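Translocator protein bipD (Burkholderia pseudomallei, PDB 3NFT) is a type III secretion protein required for epithelial cell invasion and survival within host cells, and probably regulates secretion of the effectors BipB and BipC. Local coordinates at residues A[55-60]-A[160-165]; A[60-65]-A[171-176]. All coordinates share one frame; numbering follows the deposited sequence.

Contact 1 (A[55-60]-A[160-165]); sequences ASLRLP and KLQDYI
This is a buried, mainly apolar contact in which the chain leaving helix 41-56 packs against the turn that ends helix 121-160, with Leu59 and Pro60 meeting Leu161, Gln162 and Ile165. Leu59 divides its two methyls between neighbours. CD2 touches CD1 of Leu161 at 3.7 Å and also lies against CG of Gln162, while CD1 of Leu59 reaches CD1 of Ile165 at 4.2 Å. Both meetings are methyl against methyl. Leu59 crosses Leu161 and Ile165 at about a right angle. Pro60 presents its ring atoms: CG sits 3.7 Å from CG2 of Ile165, and CD lies 4.0 Å from CG of Gln162. Residues 161-163 form a single 3-10 turn, closed by Tyr164 N to Leu161 O at 2.9 Å, that carries the chain from the long helix, whose predicted coiled coil runs to residue 164, into strand 165-168. The N-terminal domain of BipD is an intramolecular chaperone that prevents premature oligomerization of the coiled-coil region; the chain from helix 41-56 lying on the end of helix 121-160 is consistent with that role. Gln162 is the one polar side chain in the middle. Extended beyond CG (chi2 -176°), it slides past Leu57 in the opposite direction, with NE2 3.9 Å from Leu57 CD2. NE2 also comes within 3.2 Å of Arg58 O, but the angle is too poor for a hydrogen bond; the amide nitrogen instead donates to Met158 O and Arg71 O. Leu59 also touches Tyr247, Trp250 and Asn251 of helix 244-295, and Leu161 touches Ile180 of helix 177-189.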
ATOM      1  N   ALA A  55     -39.037   0.098 -13.445  1.00  8.68           N
ATOM      2  CA  ALA A  55     -39.682   1.332 -13.867  1.00  9.36           C
ATOM      3  C   ALA A  55     -40.943   1.068 -14.673  1.00 10.26           C
ATOM      4  O   ALA A  55     -41.924   1.836 -14.591  1.00 12.18           O
ATOM      5  CB  ALA A  55     -38.697   2.185 -14.712  1.00  9.32           C
ATOM      6  N   SER A  56     -40.915  -0.001 -15.471  0.57  9.52           N
ATOM      7  CA  SER A  56     -42.028  -0.346 -16.352  0.57 10.30           C
ATOM      8  C   SER A  56     -43.259  -0.890 -15.621  0.57 10.82           C
ATOM      9  O   SER A  56     -44.353  -0.925 -16.171  0.57 10.60           O
ATOM     10  CB  SER A  56     -41.569  -1.334 -17.421  0.57 10.48           C
ATOM     11  OG  SER A  56     -41.532  -2.656 -16.946  0.57 11.41           O
ATOM     12  N   LEU A  57     -43.075  -1.363 -14.388  1.00 11.93           N
ATOM     13  CA  LEU A  57     -44.198  -1.894 -13.646  1.00 12.50           C
ATOM     14  C   LEU A  57     -45.273  -0.812 -13.461  1.00 12.53           C
ATOM     15  O   LEU A  57     -44.943   0.343 -13.178  1.00 14.60           O
ATOM     16  CB  LEU A  57     -43.705  -2.481 -12.320  1.00 13.52           C
ATOM     17  CG  LEU A  57     -44.691  -3.361 -11.576  1.00 15.66           C
ATOM     18  CD1 LEU A  57     -43.992  -4.484 -10.906  1.00 17.10           C
ATOM     19  CD2 LEU A  57     -45.446  -2.470 -10.579  1.00 16.46           C
ATOM     20  N   ARG A  58     -46.531  -1.185 -13.670  1.00 12.33           N
ATOM     21  CA  ARG A  58     -47.659  -0.294 -13.499  1.00 15.05           C
ATOM     22  C   ARG A  58     -48.834  -1.006 -12.938  1.00 14.15           C
ATOM     23  O   ARG A  58     -49.140  -2.122 -13.353  1.00 13.11           O
ATOM     24  CB  ARG A  58     -48.086   0.254 -14.849  1.00 16.85           C
ATOM     25  CG  ARG A  58     -47.128   1.193 -15.347  1.00 22.74           C
ATOM     26  CD  ARG A  58     -47.726   1.926 -16.419  1.00 25.51           C
ATOM     27  NE  ARG A  58     -46.841   2.959 -16.877  1.00 27.64           N
ATOM     28  CZ  ARG A  58     -47.183   3.770 -17.872  1.00 28.46           C
ATOM     29  NH1 ARG A  58     -48.398   3.669 -18.404  1.00 30.07           N
ATOM     30  NH2 ARG A  58     -46.351   4.714 -18.253  1.00 29.60           N
ATOM     31  N   LEU A  59     -49.502  -0.350 -11.987  1.00 14.19           N
ATOM     32  CA  LEU A  59     -50.730  -0.889 -11.451  1.00 15.04           C
ATOM     33  C   LEU A  59     -51.883  -0.705 -12.436  1.00 15.35           C
ATOM     34  O   LEU A  59     -51.810   0.132 -13.334  1.00 16.21           O
ATOM     35  CB  LEU A  59     -51.072  -0.222 -10.099  1.00 15.22           C
ATOM     36  CG  LEU A  59     -50.052  -0.436  -8.974  1.00 15.64           C
ATOM     37  CD1 LEU A  59     -50.617  -0.014  -7.612  1.00 16.38           C
ATOM     38  CD2 LEU A  59     -49.499  -1.820  -8.849  1.00 16.01           C
ATOM     39  N   PRO A  60     -52.972  -1.475 -12.265  1.00 15.88           N
ATOM     40  CA  PRO A  60     -54.164  -1.240 -13.058  1.00 17.02           C
ATOM     41  C   PRO A  60     -54.686   0.193 -12.896  1.00 18.24           C
ATOM     42  O   PRO A  60     -54.333   0.875 -11.940  1.00 17.93           O
ATOM     43  CB  PRO A  60     -55.168  -2.265 -12.505  1.00 17.17           C
ATOM     44  CG  PRO A  60     -54.383  -3.228 -11.702  1.00 17.69           C
ATOM     45  CD  PRO A  60     -53.161  -2.549 -11.274  1.00 16.20           C
ATOM     46  N   LYS A 160     -47.519  -9.198  -7.862  1.00  9.76           N
ATOM     47  CA  LYS A 160     -48.496 -10.047  -7.190  1.00 10.28           C
ATOM     48  C   LYS A 160     -49.703  -9.275  -6.690  1.00  9.47           C
ATOM     49  O   LYS A 160     -50.839  -9.754  -6.782  1.00 10.05           O
ATOM     50  CB  LYS A 160     -47.845 -10.771  -6.012  1.00 10.78           C
ATOM     51  CG  LYS A 160     -46.921 -11.874  -6.391  1.00 15.95           C
ATOM     52  CD  LYS A 160     -46.324 -12.547  -5.160  1.00 21.59           C
ATOM     53  CE  LYS A 160     -45.894 -13.962  -5.442  1.00 26.69           C
ATOM     54  NZ  LYS A 160     -44.867 -14.053  -6.514  1.00 29.24           N
ATOM     55  N   LEU A 161     -49.480  -8.054  -6.198  1.00  9.00           N
ATOM     56  CA  LEU A 161     -50.567  -7.298  -5.577  1.00  8.72           C
ATOM     57  C   LEU A 161     -51.634  -6.889  -6.559  1.00  9.29           C
ATOM     58  O   LEU A 161     -52.755  -6.623  -6.193  1.00 10.79           O
ATOM     59  CB  LEU A 161     -50.047  -6.091  -4.795  1.00  8.95           C
ATOM     60  CG  LEU A 161     -49.434  -4.902  -5.543  1.00 10.90           C
ATOM     61  CD1 LEU A 161     -50.540  -4.000  -6.088  1.00 11.84           C
ATOM     62  CD2 LEU A 161     -48.496  -4.086  -4.608  1.00 11.75           C
ATOM     63  N   GLN A 162     -51.281  -6.890  -7.852  1.00  9.11           N
ATOM     64  CA  GLN A 162     -52.220  -6.502  -8.902  1.00  8.51           C
ATOM     65  C   GLN A 162     -53.395  -7.480  -9.001  1.00  8.67           C
ATOM     66  O   GLN A 162     -54.444  -7.125  -9.538  1.00 10.96           O
ATOM     67  CB  GLN A 162     -51.478  -6.367 -10.239  1.00  9.64           C
ATOM     68  CG  GLN A 162     -50.458  -5.269 -10.178  1.00  9.88           C
ATOM     69  CD  GLN A 162     -49.776  -5.030 -11.519  1.00 10.78           C
ATOM     70  OE1 GLN A 162     -50.392  -5.193 -12.569  1.00 14.00           O
ATOM     71  NE2 GLN A 162     -48.505  -4.668 -11.471  1.00 11.21           N
ATOM     72  N   ASP A 163     -53.219  -8.689  -8.472  1.00  8.93           N
ATOM     73  CA  ASP A 163     -54.314  -9.654  -8.463  1.00  9.59           C
ATOM     74  C   ASP A 163     -55.443  -9.182  -7.557  1.00  9.52           C
ATOM     75  O   ASP A 163     -56.568  -9.699  -7.623  1.00 11.70           O
ATOM     76  CB  ASP A 163     -53.861 -11.006  -7.941  1.00 10.88           C
ATOM     77  CG  ASP A 163     -53.039 -11.808  -8.924  1.00 13.79           C
ATOM     78  OD1 ASP A 163     -52.520 -12.864  -8.520  1.00 19.14           O
ATOM     79  OD2 ASP A 163     -52.937 -11.430 -10.093  1.00 17.16           O
ATOM     80  N   TYR A 164     -55.122  -8.238  -6.675  1.00 10.27           N
ATOM     81  CA  TYR A 164     -56.079  -7.756  -5.682  1.00  9.93           C
ATOM     82  C   TYR A 164     -56.678  -6.396  -6.014  1.00 10.20           C
ATOM     83  O   TYR A 164     -57.344  -5.766  -5.177  1.00 11.31           O
ATOM     84  CB  TYR A 164     -55.414  -7.776  -4.305  1.00  9.85           C
ATOM     85  CG  TYR A 164     -55.102  -9.155  -3.833  1.00 11.93           C
ATOM     86  CD1 TYR A 164     -53.793  -9.572  -3.658  1.00 14.84           C
ATOM     87  CD2 TYR A 164     -56.122 -10.060  -3.559  1.00 13.99           C
ATOM     88  CE1 TYR A 164     -53.497 -10.871  -3.229  1.00 17.99           C
ATOM     89  CE2 TYR A 164     -55.835 -11.363  -3.128  1.00 17.02           C
ATOM     90  CZ  TYR A 164     -54.532 -11.757  -2.971  1.00 19.69           C
ATOM     91  OH  TYR A 164     -54.246 -13.037  -2.523  1.00 23.10           O
ATOM     92  N   ILE A 165     -56.455  -5.925  -7.246  1.00 10.07           N
ATOM     93  CA  ILE A 165     -57.074  -4.729  -7.739  1.00 10.42           C
ATOM     94  C   ILE A 165     -57.870  -5.118  -8.957  1.00 11.70           C
ATOM     95  O   ILE A 165     -57.321  -5.765  -9.881  1.00 13.34           O
ATOM     96  CB  ILE A 165     -56.009  -3.678  -8.119  1.00 11.08           C
ATOM     97  CG1 ILE A 165     -55.178  -3.309  -6.877  1.00 10.47           C
ATOM     98  CG2 ILE A 165     -56.642  -2.483  -8.812  1.00 11.49           C
ATOM     99  CD1 ILE A 165     -53.931  -2.527  -7.178  1.00 13.50           C
TER

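Contact 2 (A[60-65]-A[171-176]); sequences PDRIDG and KNMKID
Arg62 reaches over the start of strand 172-175, its guanidinium lying against the backbone of Lys171 and Asn172. NH2 donates to Asn172 O at 2.6 Å, a short bond that is far from straight, with an N-H...O angle of 133°. The oxygen sits at the edge of the guanidinium but 24° out of its plane, whereas Lys171 N lies over one face, 3.6 Å from Arg62 NH2. The chain of Arg62 starts with CG anti to the backbone N (chi1 -176°) and then bends at both chi2 and chi3 to bring the group round. NE is buried by the contact and has no partner in the model. Further along, Met173 supplies the apolar half. Its chain is likewise bent at chi2 and chi3, and CE ends 4.2 Å from Pro60 CB and equally far from Asp61 N, while SD passes 4.4 Å from Arg62 CB. Asp61 turns its carboxylate to the backbone N-H of the next residue: OD1 accepts from Arg62 N at 2.8 Å, met on the anti side and from out of the carboxylate plane, and takes a second bond from Gln248 NE2. Strands 61-63 and 172-175 run antiparallel, but their axes are 8.3 Å apart and no backbone bond joins them; they belong to separate sheets. Strand 61-63 pairs with 66-68 in a beta hairpin, whose Phe67 touches Pro60, Arg62 and Met173. Strand 172-175 is the middle of a three-stranded antiparallel sheet between 165-168 and 240-243, and helix 244-295 meets both segments, with Tyr247 touching Asp61 and Met173 and Thr244 touching Arg62.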
ATOM      1  N   PRO A  60     -52.972  -1.475 -12.265  1.00 15.88           N
ATOM      2  CA  PRO A  60     -54.164  -1.240 -13.058  1.00 17.02           C
ATOM      3  C   PRO A  60     -54.686   0.193 -12.896  1.00 18.24           C
ATOM      4  O   PRO A  60     -54.333   0.875 -11.940  1.00 17.93           O
ATOM      5  CB  PRO A  60     -55.168  -2.265 -12.505  1.00 17.17           C
ATOM      6  CG  PRO A  60     -54.383  -3.228 -11.702  1.00 17.69           C
ATOM      7  CD  PRO A  60     -53.161  -2.549 -11.274  1.00 16.20           C
ATOM      8  N   ASP A  61     -55.474   0.664 -13.850  1.00 20.28           N
ATOM      9  CA  ASP A  61     -56.032   1.982 -13.773  1.00 22.55           C
ATOM     10  C   ASP A  61     -57.324   2.001 -14.572  1.00 24.38           C
ATOM     11  O   ASP A  61     -57.711   0.994 -15.177  1.00 23.85           O
ATOM     12  CB  ASP A  61     -55.005   3.008 -14.293  1.00 23.18           C
ATOM     13  CG  ASP A  61     -55.141   4.389 -13.640  1.00 24.89           C
ATOM     14  OD1 ASP A  61     -56.200   4.698 -13.038  1.00 26.56           O
ATOM     15  OD2 ASP A  61     -54.173   5.178 -13.747  1.00 28.41           O
ATOM     16  N   ARG A  62     -58.010   3.136 -14.517  1.00 26.82           N
ATOM     17  CA  ARG A  62     -59.174   3.401 -15.325  1.00 29.71           C
ATOM     18  C   ARG A  62     -58.883   4.737 -15.996  1.00 32.17           C
ATOM     19  O   ARG A  62     -58.784   5.764 -15.329  1.00 31.51           O
ATOM     20  CB  ARG A  62     -60.416   3.486 -14.439  1.00 30.63           C
ATOM     21  CG  ARG A  62     -61.717   3.672 -15.175  1.00 33.38           C
ATOM     22  CD  ARG A  62     -62.380   2.351 -15.430  1.00 36.77           C
ATOM     23  NE  ARG A  62     -63.114   1.833 -14.270  1.00 37.53           N
ATOM     24  CZ  ARG A  62     -63.893   0.756 -14.328  1.00 38.29           C
ATOM     25  NH1 ARG A  62     -64.035   0.097 -15.473  1.00 37.91           N
ATOM     26  NH2 ARG A  62     -64.542   0.333 -13.254  1.00 39.60           N
ATOM     27  N   ILE A  63     -58.715   4.711 -17.325  1.00 35.36           N
ATOM     28  CA  ILE A  63     -58.310   5.890 -18.091  1.00 38.41           C
ATOM     29  C   ILE A  63     -59.473   6.301 -18.996  1.00 40.08           C
ATOM     30  O   ILE A  63     -59.903   5.520 -19.848  1.00 40.04           O
ATOM     31  CB  ILE A  63     -57.029   5.617 -18.932  1.00 39.20           C
ATOM     32  CG1 ILE A  63     -56.600   6.859 -19.726  1.00 41.14           C
ATOM     33  CG2 ILE A  63     -57.231   4.445 -19.882  1.00 40.47           C
ATOM     34  CD1 ILE A  63     -56.077   8.001 -18.863  1.00 42.76           C
ATOM     35  N   ASP A  64     -59.997   7.509 -18.781  1.00 41.77           N
ATOM     36  CA  ASP A  64     -61.211   7.971 -19.463  1.00 43.05           C
ATOM     37  C   ASP A  64     -62.327   6.908 -19.430  1.00 42.61           C
ATOM     38  O   ASP A  64     -63.066   6.729 -20.405  1.00 42.79           O
ATOM     39  CB  ASP A  64     -60.893   8.400 -20.909  1.00 43.90           C
ATOM     40  CG  ASP A  64     -60.004   9.638 -20.976  1.00 46.05           C
ATOM     41  OD1 ASP A  64     -59.962  10.415 -20.000  1.00 47.70           O
ATOM     42  OD2 ASP A  64     -59.349   9.842 -22.021  1.00 48.93           O
ATOM     43  N   GLY A  65     -62.436   6.205 -18.300  1.00 41.37           N
ATOM     44  CA  GLY A  65     -63.498   5.220 -18.094  1.00 40.11           C
ATOM     45  C   GLY A  65     -63.231   3.756 -18.436  1.00 38.65           C
ATOM     46  O   GLY A  65     -64.020   2.895 -18.042  1.00 39.23           O
ATOM     47  N   LYS A 171     -67.495   2.380 -13.109  1.00 37.32           N
ATOM     48  CA  LYS A 171     -66.639   3.524 -12.819  1.00 35.84           C
ATOM     49  C   LYS A 171     -65.802   3.402 -11.540  1.00 32.07           C
ATOM     50  O   LYS A 171     -65.091   4.342 -11.176  1.00 33.43           O
ATOM     51  CB  LYS A 171     -67.474   4.815 -12.780  1.00 37.17           C
ATOM     52  CG  LYS A 171     -68.993   4.616 -12.652  1.00 40.36           C
ATOM     53  CD  LYS A 171     -69.426   4.011 -11.298  1.00 42.81           C
ATOM     54  CE  LYS A 171     -70.889   3.577 -11.355  1.00 44.04           C
ATOM     55  NZ  LYS A 171     -71.391   2.937 -10.101  1.00 44.59           N
ATOM     56  N   ASN A 172     -65.866   2.254 -10.870  1.00 26.86           N
ATOM     57  CA  ASN A 172     -65.159   2.083  -9.602  1.00 22.75           C
ATOM     58  C   ASN A 172     -64.070   1.027  -9.694  1.00 20.48           C
ATOM     59  O   ASN A 172     -63.983   0.286 -10.678  1.00 20.72           O
ATOM     60  CB  ASN A 172     -66.144   1.737  -8.480  1.00 22.40           C
ATOM     61  CG  ASN A 172     -67.188   2.838  -8.229  1.00 23.60           C
ATOM     62  OD1 ASN A 172     -68.379   2.550  -8.100  1.00 27.56           O
ATOM     63  ND2 ASN A 172     -66.749   4.076  -8.141  1.00 24.78           N
ATOM     64  N   MET A 173     -63.186   1.024  -8.702  1.00 17.24           N
ATOM     65  CA  MET A 173     -62.111   0.055  -8.543  1.00 16.66           C
ATOM     66  C   MET A 173     -62.304  -0.626  -7.196  1.00 15.42           C
ATOM     67  O   MET A 173     -62.707   0.010  -6.220  1.00 17.05           O
ATOM     68  CB  MET A 173     -60.750   0.740  -8.542  1.00 17.17           C
ATOM     69  CG  MET A 173     -60.436   1.520  -9.792  1.00 19.80           C
ATOM     70  SD  MET A 173     -60.181   0.443 -11.214  1.00 22.35           S
ATOM     71  CE  MET A 173     -58.493  -0.076 -11.062  1.00 25.12           C
ATOM     72  N   LYS A 174     -62.048  -1.916  -7.142  1.00 13.78           N
ATOM     73  CA  LYS A 174     -62.037  -2.657  -5.896  1.00 13.62           C
ATOM     74  C   LYS A 174     -60.604  -2.987  -5.561  1.00 12.25           C
ATOM     75  O   LYS A 174     -59.839  -3.482  -6.407  1.00 12.97           O
ATOM     76  CB  LYS A 174     -62.880  -3.923  -5.989  1.00 13.37           C
ATOM     77  CG  LYS A 174     -62.878  -4.789  -4.749  1.00 17.34           C
ATOM     78  CD  LYS A 174     -63.667  -6.078  -4.966  1.00 22.22           C
ATOM     79  CE  LYS A 174     -63.607  -7.010  -3.768  1.00 26.39           C
ATOM     80  NZ  LYS A 174     -64.525  -8.191  -3.935  1.00 28.02           N
ATOM     81  N   ILE A 175     -60.223  -2.745  -4.307  1.00 11.97           N
ATOM     82  CA  ILE A 175     -58.902  -3.047  -3.834  1.00 12.29           C
ATOM     83  C   ILE A 175     -58.961  -3.847  -2.544  1.00 11.87           C
ATOM     84  O   ILE A 175     -59.521  -3.395  -1.522  1.00 12.52           O
ATOM     85  CB  ILE A 175     -58.019  -1.752  -3.701  1.00 13.75           C
ATOM     86  CG1 ILE A 175     -56.620  -2.073  -3.213  1.00 14.09           C
ATOM     87  CG2 ILE A 175     -58.682  -0.702  -2.859  1.00 15.31           C
ATOM     88  CD1 ILE A 175     -55.591  -0.989  -3.584  1.00 16.63           C
ATOM     89  N   ASP A 176     -58.421  -5.066  -2.595  1.00 10.91           N
ATOM     90  CA  ASP A 176     -58.351  -5.903  -1.412  1.00 11.27           C
ATOM     91  C   ASP A 176     -57.068  -5.567  -0.691  1.00 10.79           C
ATOM     92  O   ASP A 176     -56.062  -6.271  -0.767  1.00 11.03           O
ATOM     93  CB  ASP A 176     -58.466  -7.389  -1.735  1.00 11.83           C
ATOM     94  CG  ASP A 176     -59.896  -7.868  -1.853  1.00 14.06           C
ATOM     95  OD1 ASP A 176     -60.084  -8.928  -2.504  1.00 17.13           O
ATOM     96  OD2 ASP A 176     -60.840  -7.238  -1.275  1.00 15.06           O
TER

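Pro60 belongs to both contacts, and their centres lie about 12 Å apart. Contact 1 is the more buried, joining the exit of helix 41-56 to the end of helix 121-160; contact 2 is only partly buried, and its centre lies about 33 Å from the centre of the chain, against about 22 Å for the centre of contact 1. Chemistry follows place: 55-60/160-165 is methyl and ring packing without a hydrogen bond between its segments, whereas 60-65/171-176 adds an arginine-to-carbonyl bond. The two are continuous through the sheet, where Ile165 CG2 packs 3.8 Å from Met173 CE and Tyr164 O probably accepts a hydrogen bond from Asp176 N. Helix 244-295 borders both.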